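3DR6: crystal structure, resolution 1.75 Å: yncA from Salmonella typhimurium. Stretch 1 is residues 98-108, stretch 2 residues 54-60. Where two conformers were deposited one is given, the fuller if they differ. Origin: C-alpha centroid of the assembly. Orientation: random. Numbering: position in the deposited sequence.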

# COMPACT_ATOMS: atom_id res chain seq x y z
N GLY C 98 17.81 21.46 6.52
CA GLY C 98 17.45 20.46 7.52
C GLY C 98 15.98 20.47 7.93
O GLY C 98 15.62 19.91 8.98
N LEU C 99 15.13 21.10 7.11
CA LEU C 99 13.69 21.19 7.45
C LEU C 99 13.00 19.85 7.38
O LEU C 99 12.14 19.56 8.19
CB LEU C 99 12.95 22.19 6.55
CG LEU C 99 13.37 23.64 6.69
CD1 LEU C 99 12.78 24.45 5.53
CD2 LEU C 99 12.94 24.21 8.06
N GLY C 100 13.34 19.04 6.37
CA GLY C 100 12.74 17.72 6.23
C GLY C 100 12.86 16.89 7.50
O GLY C 100 11.87 16.28 7.96
N ARG C 101 14.06 16.87 8.07
CA ARG C 101 14.30 16.04 9.26
C ARG C 101 13.52 16.58 10.46
O ARG C 101 12.95 15.83 11.25
CB ARG C 101 15.80 15.97 9.59
CG ARG C 101 16.13 14.91 10.64
CD ARG C 101 17.58 14.97 11.11
NE ARG C 101 17.89 13.82 11.98
CZ ARG C 101 17.49 13.67 13.24
NH1 ARG C 101 16.74 14.59 13.85
NH2 ARG C 101 17.84 12.57 13.90
N LYS C 102 13.52 17.91 10.61
CA LYS C 102 12.79 18.55 11.71
C LYS C 102 11.28 18.30 11.63
O LYS C 102 10.64 18.02 12.65
CB LYS C 102 13.10 20.04 11.75
CG LYS C 102 14.56 20.33 12.19
CD LYS C 102 14.88 21.82 12.18
CE LYS C 102 16.29 22.05 12.70
NZ LYS C 102 16.76 23.47 12.51
N LEU C 103 10.72 18.44 10.42
CA LEU C 103 9.32 18.09 10.16
C LEU C 103 9.03 16.63 10.51
O LEU C 103 8.05 16.33 11.19
CB LEU C 103 8.96 18.35 8.68
CG LEU C 103 8.69 19.84 8.43
CD1 LEU C 103 8.66 20.13 6.93
CD2 LEU C 103 7.37 20.25 9.14
N LEU C 104 9.89 15.75 10.03
CA LEU C 104 9.70 14.32 10.24
C LEU C 104 9.76 13.96 11.73
O LEU C 104 8.96 13.15 12.21
CB LEU C 104 10.67 13.48 9.39
CG LEU C 104 10.48 11.96 9.50
CD1 LEU C 104 9.02 11.52 9.26
CD2 LEU C 104 11.43 11.24 8.53
N SER C 105 10.69 14.58 12.46
CA SER C 105 10.82 14.34 13.90
C SER C 105 9.53 14.71 14.63
O SER C 105 8.99 13.92 15.40
CB SER C 105 12.01 15.11 14.49
OG SER C 105 12.30 14.66 15.81
N ARG C 106 9.01 15.90 14.34
CA ARG C 106 7.75 16.36 14.93
C ARG C 106 6.58 15.40 14.56
O ARG C 106 5.77 15.03 15.43
CB ARG C 106 7.43 17.79 14.51
CG ARG C 106 6.06 18.31 14.98
CD ARG C 106 5.91 18.34 16.52
NE ARG C 106 4.52 18.66 16.89
CZ ARG C 106 4.00 19.89 16.90
NH1 ARG C 106 4.74 20.96 16.58
NH2 ARG C 106 2.73 20.07 17.24
N LEU C 107 6.55 14.98 13.30
CA LEU C 107 5.53 14.03 12.81
C LEU C 107 5.50 12.73 13.61
O LEU C 107 4.43 12.23 13.98
CB LEU C 107 5.79 13.72 11.32
CG LEU C 107 4.60 13.21 10.53
CD1 LEU C 107 3.48 14.30 10.47
CD2 LEU C 107 5.06 12.75 9.14
N ILE C 108 6.68 12.21 13.90
CA ILE C 108 6.83 10.97 14.67
C ILE C 108 6.19 11.10 16.06
O ILE C 108 5.54 10.18 16.53
CB ILE C 108 8.32 10.58 14.81
CG1 ILE C 108 8.86 10.07 13.47
CG2 ILE C 108 8.53 9.54 15.91
CD1 ILE C 108 10.39 10.17 13.34
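Stretch 2 (54-60) YPVLVSE

Stretch 2 is an extended segment that packs on the helix of residues 99-108 and runs roughly antiparallel to it. The N-to-C directions of helix and strand make an angle of 146°, and their axes approach to 9.3 Å, a spacing that leaves room for interlocking side chains but keeps the two backbones apart. Because the directions oppose, the start of stretch 2 lies beside the later part of the helix and its end beside the earlier part: the CA atoms of Pro 55 and Leu 107 are 7.5 Å apart, and those of Ser 59 and Leu 103 7.1 Å. No hydrogen bond joins the two stretches. Within the helix, backbone bonds such as Leu 107 N to Leu 103 O at 2.9 Å use the polar groups along its length, and the contact is packing, largely of apolar side chains, that buries 365 Å² in all.

Tyr 54 leads in without touching the helix; its hydroxyl is hydrogen-bonded elsewhere in the structure. Pro 55, with phi/psi of -83/145°, is already extended. Its CA-to-CB bond points toward the helix, and the ring offers a compact apolar surface to Leu 107, whose CD1 lies 3.9 Å from Pro 55 CG. Proline has no amide hydrogen to donate, and its fixed phi fits an extended backbone.

From here the side chains alternate, as an extended chain requires. Val 56 points away from the helix and makes no contact with it; a beta-branched residue is at home in such a conformation, and this one is buried on the other side.

Leu 57 points back toward the helix and is the centre of the contact, with 99 Å² covered, the largest share of any residue. Leu 57 CD1 reaches the helix backbone, 3.7 Å from Leu 107 N and 4.0 Å from Leu 103 O, and lies 3.9 Å from Leu 107 CD1. Nearer its own backbone, Leu 57 CB is 4.3 Å from Leu 103 CD2. A flexible, branched aliphatic chain suits this position because it can fill the space among several helix residues at once. Arg 106 adds its aliphatic stem, with CG 3.4 Å from Leu 57 CD1, while Leu 57 CD2 lies over one face of the guanidinium. Such a face can rest on an apolar group while the nitrogens hydrogen-bond in the plane, and Arg 106 NE and NH2 do find partners just beyond the stretches.

Val 58 again points away, so its part in the contact is slight and falls to the backbone: Leu 103 CD2 is 4.1 Å from Val 58 C. Ser 59 returns toward the helix. Its small side chain packs against Leu 99 and Leu 103: Ser 59 OG is 3.7 Å from Leu 103 CD1, and Ser 59 CB is 4.2 Å from Leu 99 CD2. The hydroxyl can be buried beside leucines because it is hydrogen-bonded elsewhere in the structure. Glu 60 points away, keeping its carboxylate clear of the apolar contact.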

# COMPACT_ATOMS: atom_id res chain seq x y z
N TYR C 54 -5.56 12.98 12.09
CA TYR C 54 -4.16 12.93 11.66
C TYR C 54 -3.56 14.33 11.47
O TYR C 54 -4.28 15.26 11.10
CB TYR C 54 -3.98 12.08 10.40
CG TYR C 54 -4.29 10.61 10.59
CD1 TYR C 54 -4.54 10.07 11.86
CD2 TYR C 54 -4.32 9.75 9.49
CE1 TYR C 54 -4.84 8.70 12.02
CE2 TYR C 54 -4.61 8.39 9.64
CZ TYR C 54 -4.86 7.88 10.91
OH TYR C 54 -5.15 6.54 11.05
N PRO C 55 -2.25 14.46 11.73
CA PRO C 55 -1.66 15.80 11.75
C PRO C 55 -1.31 16.31 10.36
O PRO C 55 -0.92 15.52 9.47
CB PRO C 55 -0.41 15.61 12.61
CG PRO C 55 0.05 14.17 12.26
CD PRO C 55 -1.24 13.40 12.01
N VAL C 56 -1.47 17.61 10.17
CA VAL C 56 -0.87 18.31 9.04
C VAL C 56 -0.01 19.40 9.68
O VAL C 56 -0.53 20.26 10.40
CB VAL C 56 -1.93 18.88 8.04
CG1 VAL C 56 -1.23 19.56 6.86
CG2 VAL C 56 -2.87 17.77 7.52
N LEU C 57 1.30 19.31 9.48
CA LEU C 57 2.26 20.27 10.05
C LEU C 57 2.80 21.18 8.95
O LEU C 57 2.92 20.76 7.79
CB LEU C 57 3.44 19.55 10.68
CG LEU C 57 3.13 18.51 11.77
CD1 LEU C 57 4.38 17.69 12.09
CD2 LEU C 57 2.54 19.16 13.02
N VAL C 58 3.14 22.41 9.31
CA VAL C 58 3.92 23.25 8.39
C VAL C 58 5.17 23.75 9.09
O VAL C 58 5.14 24.00 10.31
CB VAL C 58 3.12 24.46 7.83
CG1 VAL C 58 2.00 23.99 6.91
CG2 VAL C 58 2.58 25.32 8.96
N SER C 59 6.25 23.90 8.32
CA SER C 59 7.38 24.72 8.74
C SER C 59 7.18 26.17 8.24
O SER C 59 6.64 26.41 7.16
CB SER C 59 8.74 24.16 8.28
OG SER C 59 8.74 23.79 6.91
N GLU C 60 7.61 27.12 9.06
CA GLU C 60 7.40 28.53 8.76
C GLU C 60 8.69 29.29 9.09
O GLU C 60 9.40 28.95 10.05
CB GLU C 60 6.22 29.03 9.59
CG GLU C 60 5.59 30.36 9.18
CD GLU C 60 4.46 30.75 10.13
OE1 GLU C 60 4.08 29.93 10.99
OE2 GLU C 60 3.97 31.89 10.05